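PDB 4B7O: iron-regulated outer membrane protein, which probably takes up iron across the meningococcal outer membrane as a TonB-dependent transporter and, like its relatives, may serve as a receptor for siderophores. Local coordinates for residues 497-508 against 536-547. Sequence-based numbering, arbitrary orientation.
Sequences HWSFSSSHNYAS and RARNTEIGFNYN
Asn539 O accepts from Asn505 N and from a water, 2.6 Å from water to Asn539 O, that in turn accepts from Asn539 ND2; a carbonyl gripped twice thus lies in the antiparallel ladder of two neighbouring strands of a TonB-dependent β-barrel. Eleven backbone hydrogen bonds join 497-508 to 536-547, and residues of successive pairs face the lumen and the outer surface in turn. Toward the plug, Asn539 ND2 also reaches Glu541 OE2 at 2.7 Å, in its own amide plane and on the anti lone pair of the carboxylate. Salt bridges from Lys66 and Arg110 to Glu541 probably stabilise its negative charge. Farther along this face a second water gives a proton to Asn545 OD1 and accepts from Ser501 OG, with a weak bond from Ser499 OG; Gly64 N holds the same Asn545 oxygen.

On the other face, aromatic residues gather toward one end. Tyr546, its CG anti to the backbone N (chi1 172°), turns an edge to the indole of Trp498 in a T-shaped stack, centroids 4.8 Å apart and planes at 68°. At the opposite end the Tyr506 ring is sandwiched: the Arg536 guanidinium, held by Leu484 O and Asn485 OD1, lies 17° from parallel over one face, while over the other Arg538 CG makes a CH-pi contact 3.7 Å from the Tyr506 ring centroid.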
loop_
_atom_site.group_PDB
_atom_site.type_symbol
_atom_site.label_atom_id
_atom_site.label_comp_id
_atom_site.label_asym_id
_atom_site.label_seq_id
_atom_site.Cartn_x
_atom_site.Cartn_y
_atom_site.Cartn_z
ATOM N N HIS A 497 -16.247 -15.214 -23.889
ATOM C CA HIS A 497 -15.288 -14.117 -24.035
ATOM C C HIS A 497 -15.680 -12.844 -23.336
ATOM O O HIS A 497 -14.997 -11.827 -23.496
ATOM C CB HIS A 497 -15.135 -13.740 -25.497
ATOM C CG HIS A 497 -14.555 -14.810 -26.377
ATOM N ND1 HIS A 497 -14.675 -14.764 -27.738
ATOM C CD2 HIS A 497 -13.848 -15.981 -26.072
ATOM C CE1 HIS A 497 -14.061 -15.860 -28.273
ATOM N NE2 HIS A 497 -13.561 -16.604 -27.249
ATOM N N TRP A 498 -16.773 -12.851 -22.583
ATOM C CA TRP A 498 -17.344 -11.638 -22.078
ATOM C C TRP A 498 -17.800 -11.790 -20.658
ATOM O O TRP A 498 -18.427 -12.780 -20.305
ATOM C CB TRP A 498 -18.600 -11.250 -22.859
ATOM C CG TRP A 498 -18.382 -10.591 -24.178
ATOM C CD1 TRP A 498 -18.295 -11.208 -25.423
ATOM C CD2 TRP A 498 -18.162 -9.162 -24.442
ATOM N NE1 TRP A 498 -18.093 -10.276 -26.410
ATOM C CE2 TRP A 498 -18.005 -9.032 -25.889
ATOM C CE3 TRP A 498 -18.064 -8.021 -23.653
ATOM C CZ2 TRP A 498 -17.759 -7.803 -26.493
ATOM C CZ3 TRP A 498 -17.856 -6.778 -24.283
ATOM C CH2 TRP A 498 -17.707 -6.673 -25.668
ATOM N N SER A 499 -17.591 -10.753 -19.844
ATOM C CA SER A 499 -18.256 -10.743 -18.575
ATOM C C SER A 499 -18.677 -9.301 -18.205
ATOM O O SER A 499 -18.092 -8.354 -18.690
ATOM C CB SER A 499 -17.393 -11.480 -17.519
ATOM O OG SER A 499 -16.561 -10.583 -16.865
ATOM N N PHE A 500 -19.758 -9.162 -17.442
ATOM C CA PHE A 500 -20.230 -7.861 -17.013
ATOM C C PHE A 500 -20.444 -7.871 -15.540
ATOM O O PHE A 500 -20.826 -8.895 -15.005
ATOM C CB PHE A 500 -21.513 -7.529 -17.757
ATOM C CG PHE A 500 -21.326 -7.433 -19.280
ATOM C CD1 PHE A 500 -20.966 -6.225 -19.883
ATOM C CD2 PHE A 500 -21.499 -8.541 -20.092
ATOM C CE1 PHE A 500 -20.799 -6.131 -21.267
ATOM C CE2 PHE A 500 -21.306 -8.474 -21.472
ATOM C CZ PHE A 500 -20.979 -7.273 -22.064
ATOM N N SER A 501 -20.178 -6.771 -14.857
ATOM C CA SER A 501 -20.225 -6.809 -13.373
ATOM C C SER A 501 -20.759 -5.580 -12.695
ATOM O O SER A 501 -20.728 -4.518 -13.258
ATOM C CB SER A 501 -18.873 -7.125 -12.773
ATOM O OG SER A 501 -17.930 -6.088 -13.038
ATOM N N SER A 502 -21.270 -5.724 -11.487
ATOM C CA SER A 502 -21.566 -4.551 -10.705
ATOM C C SER A 502 -21.540 -4.901 -9.255
ATOM O O SER A 502 -21.591 -6.040 -8.919
ATOM C CB SER A 502 -22.892 -3.907 -11.100
ATOM O OG SER A 502 -23.889 -4.893 -11.174
ATOM N N SER A 503 -21.419 -3.908 -8.409
ATOM C CA SER A 503 -21.418 -4.123 -6.993
ATOM C C SER A 503 -21.896 -2.880 -6.322
ATOM O O SER A 503 -21.753 -1.790 -6.844
ATOM C CB SER A 503 -20.020 -4.513 -6.453
ATOM O OG SER A 503 -18.992 -4.173 -7.367
ATOM N N HIS A 504 -22.480 -3.070 -5.160
ATOM C CA HIS A 504 -22.875 -1.972 -4.287
ATOM C C HIS A 504 -22.513 -2.498 -2.898
ATOM O O HIS A 504 -23.167 -3.440 -2.402
ATOM C CB HIS A 504 -24.369 -1.776 -4.433
ATOM C CG HIS A 504 -24.910 -0.537 -3.777
ATOM N ND1 HIS A 504 -24.633 0.684 -4.228
ATOM C CD2 HIS A 504 -25.776 -0.372 -2.708
ATOM C CE1 HIS A 504 -25.266 1.600 -3.482
ATOM N NE2 HIS A 504 -25.963 0.957 -2.549
ATOM N N ASN A 505 -21.434 -1.946 -2.324
ATOM C CA ASN A 505 -20.809 -2.401 -1.053
ATOM C C ASN A 505 -20.762 -1.275 -0.020
ATOM O O ASN A 505 -20.390 -0.142 -0.343
ATOM C CB ASN A 505 -19.390 -2.874 -1.339
ATOM C CG ASN A 505 -19.365 -4.003 -2.361
ATOM O OD1 ASN A 505 -20.428 -4.581 -2.692
ATOM N ND2 ASN A 505 -18.171 -4.352 -2.852
ATOM N N TYR A 506 -21.208 -1.555 1.187
ATOM C CA TYR A 506 -20.875 -0.761 2.329
ATOM C C TYR A 506 -19.650 -1.347 3.020
ATOM O O TYR A 506 -19.430 -2.606 3.042
ATOM C CB TYR A 506 -22.035 -0.799 3.334
ATOM C CG TYR A 506 -23.126 0.156 2.960
ATOM C CD1 TYR A 506 -23.049 1.476 3.340
ATOM C CD2 TYR A 506 -24.206 -0.254 2.152
ATOM C CE1 TYR A 506 -24.027 2.383 2.971
ATOM C CE2 TYR A 506 -25.191 0.635 1.793
ATOM C CZ TYR A 506 -25.110 1.935 2.208
ATOM O OH TYR A 506 -26.090 2.820 1.849
ATOM N N ALA A 507 -18.837 -0.443 3.575
ATOM C CA ALA A 507 -17.707 -0.852 4.473
ATOM C C ALA A 507 -17.354 0.277 5.406
ATOM O O ALA A 507 -17.585 1.480 5.098
ATOM C CB ALA A 507 -16.466 -1.342 3.663
ATOM N N SER A 508 -16.826 -0.088 6.575
ATOM C CA SER A 508 -16.420 0.960 7.534
ATOM C C SER A 508 -14.957 0.850 7.911
ATOM O O SER A 508 -14.386 -0.233 7.912
ATOM C CB SER A 508 -17.288 0.982 8.792
ATOM O OG SER A 508 -17.469 -0.353 9.230
ATOM N N ARG A 536 -17.742 5.624 6.942
ATOM C CA ARG A 536 -18.618 4.617 6.267
ATOM C C ARG A 536 -18.707 4.831 4.760
ATOM O O ARG A 536 -19.115 5.893 4.283
ATOM C CB ARG A 536 -20.003 4.533 6.929
ATOM C CG ARG A 536 -20.740 3.260 6.566
ATOM C CD ARG A 536 -21.641 2.814 7.673
ATOM N NE ARG A 536 -22.389 1.599 7.335
ATOM C CZ ARG A 536 -23.583 1.619 6.743
ATOM N NH1 ARG A 536 -24.136 2.799 6.402
ATOM N NH2 ARG A 536 -24.209 0.462 6.494
ATOM N N ALA A 537 -18.219 3.862 4.012
ATOM C CA ALA A 537 -18.155 4.043 2.568
ATOM C C ALA A 537 -19.332 3.299 1.951
ATOM O O ALA A 537 -19.687 2.181 2.399
ATOM C CB ALA A 537 -16.845 3.472 2.017
ATOM N N ARG A 538 -19.918 3.912 0.930
ATOM C CA ARG A 538 -20.797 3.161 0.038
ATOM C C ARG A 538 -20.199 3.199 -1.359
ATOM O O ARG A 538 -20.067 4.261 -1.909
ATOM C CB ARG A 538 -22.208 3.762 0.038
ATOM C CG ARG A 538 -23.255 2.852 -0.592
ATOM C CD ARG A 538 -24.634 3.527 -0.669
ATOM N NE ARG A 538 -24.667 4.849 -1.321
ATOM C CZ ARG A 538 -25.786 5.402 -1.818
ATOM N NH1 ARG A 538 -26.937 4.729 -1.772
ATOM N NH2 ARG A 538 -25.781 6.620 -2.375
ATOM N N ASN A 539 -19.826 2.049 -1.902
ATOM C CA ASN A 539 -19.168 1.999 -3.187
ATOM C C ASN A 539 -20.030 1.292 -4.232
ATOM O O ASN A 539 -20.367 0.140 -4.097
ATOM C CB ASN A 539 -17.782 1.307 -3.056
ATOM C CG ASN A 539 -16.919 1.433 -4.303
ATOM O OD1 ASN A 539 -16.406 2.486 -4.599
ATOM N ND2 ASN A 539 -16.746 0.333 -5.037
ATOM N N THR A 540 -20.355 1.983 -5.313
ATOM C CA THR A 540 -21.037 1.298 -6.391
ATOM C C THR A 540 -20.284 1.358 -7.680
ATOM O O THR A 540 -19.777 2.402 -8.076
ATOM C CB THR A 540 -22.518 1.701 -6.490
ATOM O OG1 THR A 540 -22.921 1.805 -7.864
ATOM C CG2 THR A 540 -22.767 2.940 -5.810
ATOM N N GLU A 541 -20.126 0.218 -8.313
ATOM C CA GLU A 541 -19.468 0.225 -9.629
ATOM C C GLU A 541 -19.957 -0.694 -10.731
ATOM O O GLU A 541 -20.459 -1.772 -10.455
ATOM C CB GLU A 541 -17.944 0.092 -9.523
ATOM C CG GLU A 541 -17.334 -0.919 -8.586
ATOM C CD GLU A 541 -15.821 -0.607 -8.420
ATOM O OE1 GLU A 541 -15.046 -0.673 -9.427
ATOM O OE2 GLU A 541 -15.408 -0.295 -7.278
ATOM N N ILE A 542 -19.768 -0.294 -11.982
ATOM C CA ILE A 542 -20.060 -1.228 -13.067
ATOM C C ILE A 542 -18.757 -1.611 -13.760
ATOM O O ILE A 542 -17.804 -0.846 -13.739
ATOM C CB ILE A 542 -21.135 -0.652 -13.992
ATOM C CG1 ILE A 542 -20.772 0.767 -14.376
ATOM C CG2 ILE A 542 -22.499 -0.539 -13.235
ATOM C CD1 ILE A 542 -21.633 1.228 -15.520
ATOM N N GLY A 543 -18.674 -2.802 -14.346
ATOM C CA GLY A 543 -17.463 -3.112 -15.107
ATOM C C GLY A 543 -17.776 -4.101 -16.181
ATOM O O GLY A 543 -18.883 -4.540 -16.258
ATOM N N PHE A 544 -16.784 -4.459 -16.980
ATOM C CA PHE A 544 -16.917 -5.451 -18.034
ATOM C C PHE A 544 -15.505 -6.001 -18.304
ATOM O O PHE A 544 -14.460 -5.360 -17.997
ATOM C CB PHE A 544 -17.558 -4.817 -19.339
ATOM C CG PHE A 544 -16.587 -4.085 -20.128
ATOM C CD1 PHE A 544 -15.799 -4.751 -21.012
ATOM C CD2 PHE A 544 -16.316 -2.761 -19.847
ATOM C CE1 PHE A 544 -14.769 -4.074 -21.682
ATOM C CE2 PHE A 544 -15.311 -2.077 -20.518
ATOM C CZ PHE A 544 -14.529 -2.738 -21.432
ATOM N N ASN A 545 -15.441 -7.193 -18.852
ATOM C CA ASN A 545 -14.124 -7.763 -19.177
ATOM C C ASN A 545 -14.351 -8.481 -20.448
ATOM O O ASN A 545 -15.356 -9.149 -20.600
ATOM C CB ASN A 545 -13.683 -8.761 -18.104
ATOM C CG ASN A 545 -13.531 -8.102 -16.736
ATOM O OD1 ASN A 545 -14.517 -7.873 -16.018
ATOM N ND2 ASN A 545 -12.289 -7.720 -16.393
ATOM N N TYR A 546 -13.431 -8.337 -21.372
ATOM C CA TYR A 546 -13.487 -9.054 -22.594
ATOM C C TYR A 546 -12.184 -9.755 -22.795
ATOM O O TYR A 546 -11.150 -9.169 -22.568
ATOM C CB TYR A 546 -13.767 -8.099 -23.773
ATOM C CG TYR A 546 -13.650 -8.811 -25.111
ATOM C CD1 TYR A 546 -14.729 -9.493 -25.681
ATOM C CD2 TYR A 546 -12.432 -8.902 -25.740
ATOM C CE1 TYR A 546 -14.585 -10.174 -26.873
ATOM C CE2 TYR A 546 -12.291 -9.585 -26.911
ATOM C CZ TYR A 546 -13.372 -10.194 -27.490
ATOM O OH TYR A 546 -13.129 -10.861 -28.676
ATOM N N ASN A 547 -12.213 -10.994 -23.282
ATOM C CA ASN A 547 -10.967 -11.735 -23.601
ATOM C C ASN A 547 -11.173 -12.866 -24.621
ATOM O O ASN A 547 -11.927 -13.801 -24.347
ATOM C CB ASN A 547 -10.371 -12.338 -22.316
ATOM C CG ASN A 547 -9.017 -13.022 -22.557
ATOM O OD1 ASN A 547 -8.339 -12.766 -23.530
ATOM N ND2 ASN A 547 -8.655 -13.927 -21.681
HETATM O O HOH W 1 -17.156 -7.660 -15.449
HETATM O O HOH W 2 -18.870 -1.722 -5.006
#